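Side-chain contacts in A rubisco-like protein (Burkholderia fungorum, PDB 3NWR), which is a rubisco-like protein, probably a lyase related to the rubisco large chain, whose exact reaction cannot be inferred from its family alone: residues A17-E22 against D32-E37; N117-G122 against L297-Q302; R91-L96 against L129-L134. All coordinates share one frame; numbering follows the deposited sequence.

All three contacts gather around the antiparallel sheet of the rubisco-type N-terminal domain, with centres about 9 Å (contacts 1 and 2), 8 Å (1 and 3) and 11 Å (2 and 3) apart. Contact 1 comes first along the chain and sets strand 14-23 against helix 27-37. The other two interleave: 91-96, 117-122, 129-134, then 297-302. Contacts 1 and 3 share the sheet, since strand 14-23 lies between strands 89-99 and 126-133. Contact 2 is the one whose two segments belong to different domains, and Gly298 and Ser300 also bond to the backbone of Leu129 in contact 3. The sheet is thereby tied to its own helix and to the barrel domain.

Contact 1. Residues A17-E22 against D32-E37; sequences ADYLIE and DVMAGE
Met34 leaves its helix with CG beside the backbone N (chi1 -61°) and runs straight on through chi2, which brings SD to Ile21; the bend at its last torsion (chi3 61°) then carries the methyl CE over the Tyr19 ring. CE sits over one face of that ring, 4.2 Å from the ring centroid and only 13° off the normal, a CH-pi contact displaced somewhat toward the rim. From Ile21 it is the branch methyl CG2 that does the touching, 3.6 Å from Met34 SD and 4.0 Å from Met34 CE. One thioether tip is thus shared between a ring face and an aliphatic branch. Tyr19 and Ile21 stand two residues apart on strand 14-23 and point to the same face of the antiparallel sheet in the rubisco-type N-terminal domain; helix 27-37, which follows this strand directly, packs over that face. Leu118, Leu121 and Ile94 also touch Met34, so its apolar surroundings extend well beyond the strand. The polar end of Tyr19 is turned to something else: its OH is hydrogen-bonded to the carbonyl O of Val114, which helps fix the ring whose face receives the methionine methyl.

Contact 2. Residues N117-G122 against L297-Q302; sequences NLYDLG and LGMSFQ
The Tyr119 ring meets 297-302 at its hydroxyl-bearing edge, where the carbonyl O of Gly298 lies near the ring plane, 3.3 Å from Tyr119 CE1. With CG beside the backbone N (chi1 -60°), the tyrosine side chain is sent out from its turn to Gly298. Leu297 comes in obliquely, its methyl CD1 3.9 Å from Tyr119 CD1. Met299 adds the tip of its bent chain, CE standing 4.2 Å from Tyr119 OH. Outside these segments, Leu129 also packs on Tyr119, while Met290 of the second subunit touches both Tyr119 and Leu297.

The polar link is a hydrogen bond given by Tyr119 OH to Gly298 O, 2.8 Å long. The donor sits well above the carbonyl plane, 61° out of it, and the C=O...donor angle is 114°, so the hydroxyl approaches the oxygen steeply from one side of the peptide. The same oxygen takes the backbone N-H of Leu129, 2.9 Å from Gly298 O to Leu129 N. The chain turns a corner at Gly298, with a positive phi reached easily because this residue carries no side chain.

Tyr119 belongs to the 3-10 turn after helix 107-114 in the N-terminal domain, whereas Gly298 lies in the catalytic barrel domain; the contact therefore joins the two domains within one chain. Its surroundings include the dimer interface, where Tyr119 O accepts a bond from Arg293 of the second subunit. With the touching residues all buried, the phenol hydrogen bond and the Leu129 N-H together satisfy a carbonyl that would otherwise be costly to bury at a domain boundary.

Contact 3. Residues R91-L96 against L129-L134; sequences RARITL and LLSLRL
Arg93 reaches across to Leu130 with its chain fully extended from CG to NE, and it presents a face of its guanidinium to the leucine: methyl CD1 packs over that face, toward the rim, 3.3 Å from Arg93 NH1. Ser131 OG is a looser neighbour, 3.9 Å from Arg93 NH2. Further along, Thr95 meets Arg133 through its methyl, CG2 coming to the edge of the guanidinium in its plane, 3.6 Å from Arg133 NH2; the two side chains cross at about a right angle.

The carboxylate of Asp18, on the strand between, holds the polar ends of Arg93, Thr95 and Arg133. Outside the two segments, then, Asp18 OD2 is salt-bridged to Arg93 NH2, and Asp18 OD1 both to Arg133 NH2 and, by a hydrogen bond, to Thr95 OG1. Both arginines thus converge on one carboxylate, which probably keeps it ionised, and Glu16 gives Arg133 a second acidic partner. Strand 126-133 has a classic beta bulge here, with Leu130 and Ser131 together opposite Asp18, both bonded to its backbone.

Strands 89-99 and 126-133 run in roughly the same direction, because each is antiparallel to strand 14-23 between them; the axes of 91-96 and 129-133 come within 9.1 Å at an angle of 30°. Helix 27-37 packs against Ala92, Ile94 and Leu96, on the face turned from the charged cluster, and helix 301-309 of the barrel domain touches Leu129, Ser131 and Leu132.

Contact 1. Residues A17-E22 against D32-E37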
loop_
_atom_site.group_PDB
_atom_site.type_symbol
_atom_site.label_atom_id
_atom_site.label_comp_id
_atom_site.label_asym_id
_atom_site.label_seq_id
_atom_site.Cartn_x
_atom_site.Cartn_y
_atom_site.Cartn_z
ATOM N N ALA A 17 0.533 -18.743 6.328
ATOM C CA ALA A 17 0.783 -17.377 6.755
ATOM C C ALA A 17 0.808 -17.335 8.275
ATOM O O ALA A 17 -0.101 -17.854 8.921
ATOM C CB ALA A 17 -0.304 -16.458 6.212
ATOM N N ASP A 18 1.845 -16.723 8.839
ATOM C CA ASP A 18 1.975 -16.593 10.291
ATOM C C ASP A 18 1.601 -15.178 10.708
ATOM O O ASP A 18 1.990 -14.214 10.040
ATOM C CB ASP A 18 3.418 -16.856 10.740
ATOM C CG ASP A 18 3.842 -18.306 10.576
ATOM O OD1 ASP A 18 2.994 -19.164 10.272
ATOM O OD2 ASP A 18 5.043 -18.580 10.768
ATOM N N TYR A 19 0.866 -15.052 11.813
ATOM C CA TYR A 19 0.465 -13.754 12.353
ATOM C C TYR A 19 0.768 -13.641 13.829
ATOM O O TYR A 19 0.866 -14.645 14.534
ATOM C CB TYR A 19 -1.042 -13.529 12.189
ATOM C CG TYR A 19 -1.530 -13.635 10.776
ATOM C CD1 TYR A 19 -1.732 -12.497 10.006
ATOM C CD2 TYR A 19 -1.799 -14.872 10.212
ATOM C CE1 TYR A 19 -2.188 -12.599 8.701
ATOM C CE2 TYR A 19 -2.253 -14.981 8.911
ATOM C CZ TYR A 19 -2.432 -13.843 8.162
ATOM O OH TYR A 19 -2.874 -13.951 6.865
ATOM N N LEU A 20 0.915 -12.401 14.285
ATOM C CA LEU A 20 0.830 -12.082 15.701
ATOM C C LEU A 20 -0.495 -11.371 15.895
ATOM O O LEU A 20 -0.745 -10.341 15.263
ATOM C CB LEU A 20 1.986 -11.161 16.114
ATOM C CG LEU A 20 1.826 -10.445 17.460
ATOM C CD1 LEU A 20 1.928 -11.436 18.606
ATOM C CD2 LEU A 20 2.874 -9.345 17.605
ATOM N N ILE A 21 -1.366 -11.909 16.747
ATOM C CA ILE A 21 -2.636 -11.250 16.996
ATOM C C ILE A 21 -2.770 -10.860 18.459
ATOM O O ILE A 21 -2.088 -11.408 19.327
ATOM C CB ILE A 21 -3.845 -12.106 16.573
ATOM C CG1 ILE A 21 -3.948 -13.371 17.434
ATOM C CG2 ILE A 21 -3.748 -12.445 15.094
ATOM C CD1 ILE A 21 -5.286 -14.095 17.275
ATOM N N GLU A 22 -3.618 -9.872 18.708
ATOM C CA GLU A 22 -3.888 -9.403 20.059
ATOM C C GLU A 22 -5.388 -9.207 20.186
ATOM O O GLU A 22 -6.023 -8.614 19.314
ATOM C CB GLU A 22 -3.160 -8.087 20.313
ATOM C CG GLU A 22 -3.329 -7.523 21.720
ATOM C CD GLU A 22 -2.760 -6.121 21.826
ATOM O OE1 GLU A 22 -1.526 -5.971 21.663
ATOM O OE2 GLU A 22 -3.552 -5.181 22.045
ATOM N N ASP A 32 -9.795 -18.469 14.146
ATOM C CA ASP A 32 -10.682 -19.114 13.192
ATOM C C ASP A 32 -11.630 -18.120 12.513
ATOM O O ASP A 32 -12.022 -18.319 11.363
ATOM C CB ASP A 32 -11.456 -20.273 13.812
ATOM C CG ASP A 32 -12.133 -21.129 12.760
ATOM O OD1 ASP A 32 -11.417 -21.773 11.958
ATOM O OD2 ASP A 32 -13.377 -21.141 12.728
ATOM N N VAL A 33 -11.996 -17.055 13.221
ATOM C CA VAL A 33 -12.705 -15.950 12.586
ATOM C C VAL A 33 -11.861 -15.423 11.420
ATOM O O VAL A 33 -12.366 -15.241 10.313
ATOM C CB VAL A 33 -13.001 -14.811 13.569
ATOM C CG1 VAL A 33 -13.405 -13.548 12.811
ATOM C CG2 VAL A 33 -14.099 -15.222 14.543
ATOM N N MET A 34 -10.573 -15.203 11.670
ATOM C CA MET A 34 -9.659 -14.765 10.615
ATOM C C MET A 34 -9.632 -15.735 9.441
ATOM O O MET A 34 -9.743 -15.332 8.280
ATOM C CB MET A 34 -8.244 -14.587 11.172
ATOM C CG MET A 34 -8.167 -13.558 12.265
ATOM S SD MET A 34 -6.527 -13.505 13.016
ATOM C CE MET A 34 -5.574 -13.054 11.557
ATOM N N ALA A 35 -9.485 -17.021 9.743
ATOM C CA ALA A 35 -9.433 -18.045 8.708
ATOM C C ALA A 35 -10.710 -18.047 7.872
ATOM O O ALA A 35 -10.664 -18.127 6.638
ATOM C CB ALA A 35 -9.208 -19.418 9.339
ATOM N N GLY A 36 -11.851 -17.954 8.546
ATOM C CA GLY A 36 -13.133 -17.990 7.868
ATOM C C GLY A 36 -13.368 -16.756 7.024
ATOM O O GLY A 36 -13.792 -16.852 5.868
ATOM N N GLU A 37 -13.091 -15.592 7.599
ATOM C CA GLU A 37 -13.342 -14.338 6.900
ATOM C C GLU A 37 -12.503 -14.198 5.638
ATOM O O GLU A 37 -12.957 -13.613 4.655
ATOM C CB GLU A 37 -13.105 -13.149 7.829
ATOM C CG GLU A 37 -14.191 -13.004 8.872
ATOM C CD GLU A 37 -15.545 -12.772 8.233
ATOM O OE1 GLU A 37 -15.715 -11.708 7.596
ATOM O OE2 GLU A 37 -16.422 -13.657 8.346
#

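Contact 2. Residues N117-G122 against L297-Q302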
loop_
_atom_site.group_PDB
_atom_site.type_symbol
_atom_site.label_atom_id
_atom_site.label_comp_id
_atom_site.label_asym_id
_atom_site.label_seq_id
_atom_site.Cartn_x
_atom_site.Cartn_y
_atom_site.Cartn_z
ATOM N N ASN A 117 -8.652 -7.363 4.826
ATOM C CA ASN A 117 -9.555 -6.887 5.873
ATOM C C ASN A 117 -9.207 -7.412 7.269
ATOM O O ASN A 117 -9.825 -6.994 8.241
ATOM C CB ASN A 117 -11.015 -7.267 5.547
ATOM C CG ASN A 117 -11.755 -6.220 4.704
ATOM O OD1 ASN A 117 -11.203 -5.187 4.313
ATOM N ND2 ASN A 117 -13.040 -6.492 4.440
ATOM N N LEU A 118 -8.232 -8.315 7.380
ATOM C CA LEU A 118 -7.866 -8.857 8.696
ATOM C C LEU A 118 -7.528 -7.756 9.687
ATOM O O LEU A 118 -7.783 -7.880 10.885
ATOM C CB LEU A 118 -6.667 -9.797 8.594
ATOM C CG LEU A 118 -6.902 -11.163 7.976
ATOM C CD1 LEU A 118 -5.570 -11.913 7.880
ATOM C CD2 LEU A 118 -7.904 -11.925 8.819
ATOM N N TYR A 119 -6.931 -6.678 9.186
ATOM C CA TYR A 119 -6.501 -5.596 10.052
ATOM C C TYR A 119 -7.665 -4.875 10.702
ATOM O O TYR A 119 -7.485 -4.213 11.719
ATOM C CB TYR A 119 -5.628 -4.600 9.281
ATOM C CG TYR A 119 -4.390 -5.258 8.728
ATOM C CD1 TYR A 119 -3.374 -5.683 9.574
ATOM C CD2 TYR A 119 -4.265 -5.496 7.373
ATOM C CE1 TYR A 119 -2.252 -6.315 9.078
ATOM C CE2 TYR A 119 -3.143 -6.107 6.861
ATOM C CZ TYR A 119 -2.146 -6.523 7.722
ATOM O OH TYR A 119 -1.033 -7.126 7.214
ATOM N N ASP A 120 -8.854 -5.007 10.120
ATOM C CA ASP A 120 -10.020 -4.247 10.584
ATOM C C ASP A 120 -10.935 -5.011 11.532
ATOM O O ASP A 120 -11.945 -4.465 11.979
ATOM C CB ASP A 120 -10.862 -3.797 9.386
ATOM C CG ASP A 120 -10.117 -2.853 8.466
ATOM O OD1 ASP A 120 -9.667 -1.791 8.942
ATOM O OD2 ASP A 120 -10.020 -3.173 7.261
ATOM N N LEU A 121 -10.621 -6.272 11.799
ATOM C CA LEU A 121 -11.541 -7.121 12.560
ATOM C C LEU A 121 -11.909 -6.508 13.901
ATOM O O LEU A 121 -11.047 -6.035 14.634
ATOM C CB LEU A 121 -10.944 -8.516 12.776
ATOM C CG LEU A 121 -10.724 -9.376 11.529
ATOM C CD1 LEU A 121 -10.046 -10.666 11.921
ATOM C CD2 LEU A 121 -12.031 -9.675 10.829
ATOM N N GLY A 122 -13.201 -6.536 14.216
ATOM C CA GLY A 122 -13.669 -6.011 15.486
ATOM C C GLY A 122 -13.135 -6.801 16.663
ATOM O O GLY A 122 -13.087 -6.298 17.786
ATOM N N LEU A 297 0.964 -4.186 14.381
ATOM C CA LEU A 297 0.173 -3.945 13.181
ATOM C C LEU A 297 0.976 -4.145 11.911
ATOM O O LEU A 297 2.181 -3.948 11.898
ATOM C CB LEU A 297 -0.363 -2.506 13.208
ATOM C CG LEU A 297 -1.353 -2.051 12.133
ATOM C CD1 LEU A 297 -2.636 -2.880 12.205
ATOM C CD2 LEU A 297 -1.669 -0.561 12.296
ATOM N N GLY A 298 0.291 -4.527 10.841
ATOM C CA GLY A 298 0.875 -4.440 9.513
ATOM C C GLY A 298 1.580 -5.690 9.025
ATOM O O GLY A 298 1.028 -6.787 9.093
ATOM N N MET A 299 2.810 -5.529 8.546
ATOM C CA MET A 299 3.488 -6.611 7.853
ATOM C C MET A 299 4.976 -6.594 8.164
ATOM O O MET A 299 5.649 -5.587 7.933
ATOM C CB MET A 299 3.266 -6.463 6.346
ATOM C CG MET A 299 3.450 -7.727 5.565
ATOM S SD MET A 299 3.090 -7.431 3.815
ATOM C CE MET A 299 1.416 -6.830 3.832
ATOM N N SER A 300 5.492 -7.699 8.700
ATOM C CA SER A 300 6.940 -7.850 8.859
ATOM C C SER A 300 7.597 -8.041 7.495
ATOM O O SER A 300 6.938 -8.409 6.507
ATOM C CB SER A 300 7.274 -9.049 9.748
ATOM O OG SER A 300 6.675 -8.904 11.023
ATOM N N PHE A 301 8.901 -7.810 7.434
ATOM C CA PHE A 301 9.571 -7.783 6.139
ATOM C C PHE A 301 9.528 -9.134 5.425
ATOM O O PHE A 301 9.395 -9.188 4.215
ATOM C CB PHE A 301 11.019 -7.287 6.274
ATOM C CG PHE A 301 11.710 -7.043 4.957
ATOM C CD1 PHE A 301 11.516 -5.857 4.252
ATOM C CD2 PHE A 301 12.568 -7.993 4.438
ATOM C CE1 PHE A 301 12.175 -5.637 3.032
ATOM C CE2 PHE A 301 13.228 -7.782 3.233
ATOM C CZ PHE A 301 13.029 -6.597 2.530
ATOM N N GLN A 302 9.645 -10.235 6.163
ATOM C CA GLN A 302 9.662 -11.550 5.512
ATOM C C GLN A 302 8.454 -11.718 4.592
ATOM O O GLN A 302 8.585 -12.152 3.439
ATOM C CB GLN A 302 9.682 -12.660 6.567
ATOM C CG GLN A 302 10.152 -14.012 6.068
ATOM C CD GLN A 302 9.174 -14.683 5.129
ATOM O OE1 GLN A 302 7.956 -14.465 5.190
ATOM N NE2 GLN A 302 9.709 -15.510 4.234
#

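Contact 3. Residues R91-L96 against L129-L134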
loop_
_atom_site.group_PDB
_atom_site.type_symbol
_atom_site.label_atom_id
_atom_site.label_comp_id
_atom_site.label_asym_id
_atom_site.label_seq_id
_atom_site.Cartn_x
_atom_site.Cartn_y
_atom_site.Cartn_z
ATOM N N ARG A 91 -2.221 -12.155 23.662
ATOM C CA ARG A 91 -1.425 -12.173 22.446
ATOM C C ARG A 91 -1.124 -13.601 22.040
ATOM O O ARG A 91 -0.930 -14.472 22.887
ATOM C CB ARG A 91 -0.133 -11.384 22.645
ATOM C CG ARG A 91 -0.372 -9.881 22.758
ATOM C CD ARG A 91 0.852 -9.141 23.265
ATOM N NE ARG A 91 1.977 -9.227 22.343
ATOM C CZ ARG A 91 3.072 -9.951 22.561
ATOM N NH1 ARG A 91 3.195 -10.665 23.673
ATOM N NH2 ARG A 91 4.046 -9.967 21.664
ATOM N N ALA A 92 -1.099 -13.850 20.737
ATOM C CA ALA A 92 -0.762 -15.174 20.246
ATOM C C ALA A 92 -0.115 -15.125 18.875
ATOM O O ALA A 92 -0.432 -14.250 18.063
ATOM C CB ALA A 92 -1.999 -16.058 20.203
ATOM N N ARG A 93 0.797 -16.061 18.630
ATOM C CA ARG A 93 1.311 -16.302 17.288
ATOM C C ARG A 93 0.461 -17.400 16.682
ATOM O O ARG A 93 0.227 -18.427 17.321
ATOM C CB ARG A 93 2.780 -16.741 17.309
ATOM C CG ARG A 93 3.390 -16.818 15.904
ATOM C CD ARG A 93 4.843 -17.281 15.888
ATOM N NE ARG A 93 5.329 -17.417 14.514
ATOM C CZ ARG A 93 6.231 -16.619 13.951
ATOM N NH1 ARG A 93 6.775 -15.631 14.649
ATOM N NH2 ARG A 93 6.603 -16.819 12.690
ATOM N N ILE A 94 -0.019 -17.188 15.463
ATOM C CA ILE A 94 -0.862 -18.189 14.825
ATOM C C ILE A 94 -0.370 -18.478 13.416
ATOM O O ILE A 94 0.319 -17.660 12.809
ATOM C CB ILE A 94 -2.333 -17.751 14.777
ATOM C CG1 ILE A 94 -2.513 -16.570 13.818
ATOM C CG2 ILE A 94 -2.838 -17.413 16.187
ATOM C CD1 ILE A 94 -3.955 -16.208 13.578
ATOM N N THR A 95 -0.705 -19.659 12.911
ATOM C CA THR A 95 -0.426 -19.990 11.524
ATOM C C THR A 95 -1.727 -20.371 10.855
ATOM O O THR A 95 -2.466 -21.217 11.370
ATOM C CB THR A 95 0.555 -21.174 11.397
ATOM O OG1 THR A 95 1.826 -20.813 11.948
ATOM C CG2 THR A 95 0.735 -21.559 9.935
ATOM N N LEU A 96 -2.018 -19.738 9.717
ATOM C CA LEU A 96 -3.160 -20.114 8.894
ATOM C C LEU A 96 -2.702 -20.859 7.647
ATOM O O LEU A 96 -1.643 -20.570 7.092
ATOM C CB LEU A 96 -3.980 -18.888 8.476
ATOM C CG LEU A 96 -4.546 -18.033 9.604
ATOM C CD1 LEU A 96 -5.453 -16.948 9.024
ATOM C CD2 LEU A 96 -5.298 -18.890 10.595
ATOM N N LEU A 129 0.927 -9.493 10.000
ATOM C CA LEU A 129 1.360 -10.617 9.188
ATOM C C LEU A 129 2.870 -10.718 9.291
ATOM O O LEU A 129 3.579 -9.793 8.915
ATOM C CB LEU A 129 0.951 -10.392 7.735
ATOM C CG LEU A 129 1.500 -11.396 6.728
ATOM C CD1 LEU A 129 1.023 -12.813 7.022
ATOM C CD2 LEU A 129 1.122 -10.978 5.291
ATOM N N LEU A 130 3.359 -11.831 9.829
ATOM C CA LEU A 130 4.792 -12.010 10.081
ATOM C C LEU A 130 5.548 -12.643 8.919
ATOM O O LEU A 130 6.653 -12.217 8.575
ATOM C CB LEU A 130 5.001 -12.888 11.320
ATOM C CG LEU A 130 4.259 -12.455 12.579
ATOM C CD1 LEU A 130 4.466 -13.495 13.688
ATOM C CD2 LEU A 130 4.726 -11.081 13.025
ATOM N N SER A 131 4.974 -13.682 8.330
ATOM C CA SER A 131 5.709 -14.450 7.341
ATOM C C SER A 131 4.779 -15.274 6.465
ATOM O O SER A 131 3.620 -15.512 6.818
ATOM C CB SER A 131 6.737 -15.356 8.030
ATOM O OG SER A 131 6.084 -16.235 8.919
ATOM N N LEU A 132 5.299 -15.692 5.311
ATOM C CA LEU A 132 4.558 -16.508 4.353
ATOM C C LEU A 132 5.422 -17.677 3.922
ATOM O O LEU A 132 6.647 -17.555 3.832
ATOM C CB LEU A 132 4.203 -15.696 3.109
ATOM C CG LEU A 132 3.208 -14.557 3.326
ATOM C CD1 LEU A 132 3.184 -13.638 2.104
ATOM C CD2 LEU A 132 1.831 -15.116 3.604
ATOM N N ARG A 133 4.781 -18.805 3.640
ATOM C CA ARG A 133 5.478 -19.941 3.052
ATOM C C ARG A 133 4.689 -20.452 1.856
ATOM O O ARG A 133 3.546 -20.881 1.991
ATOM C CB ARG A 133 5.660 -21.054 4.081
ATOM C CG ARG A 133 6.695 -20.733 5.140
ATOM C CD ARG A 133 6.785 -21.837 6.184
ATOM N NE ARG A 133 5.546 -21.946 6.946
ATOM C CZ ARG A 133 5.205 -21.112 7.925
ATOM N NH1 ARG A 133 6.010 -20.109 8.256
ATOM N NH2 ARG A 133 4.057 -21.273 8.569
ATOM N N LEU A 134 5.313 -20.391 0.687
ATOM C CA LEU A 134 4.679 -20.814 -0.554
ATOM C C LEU A 134 5.403 -22.022 -1.139
ATOM O O LEU A 134 6.628 -22.100 -1.076
ATOM C CB LEU A 134 4.720 -19.666 -1.575
ATOM C CG LEU A 134 3.624 -18.584 -1.496
ATOM C CD1 LEU A 134 3.581 -17.906 -0.142
ATOM C CD2 LEU A 134 3.818 -17.539 -2.590
#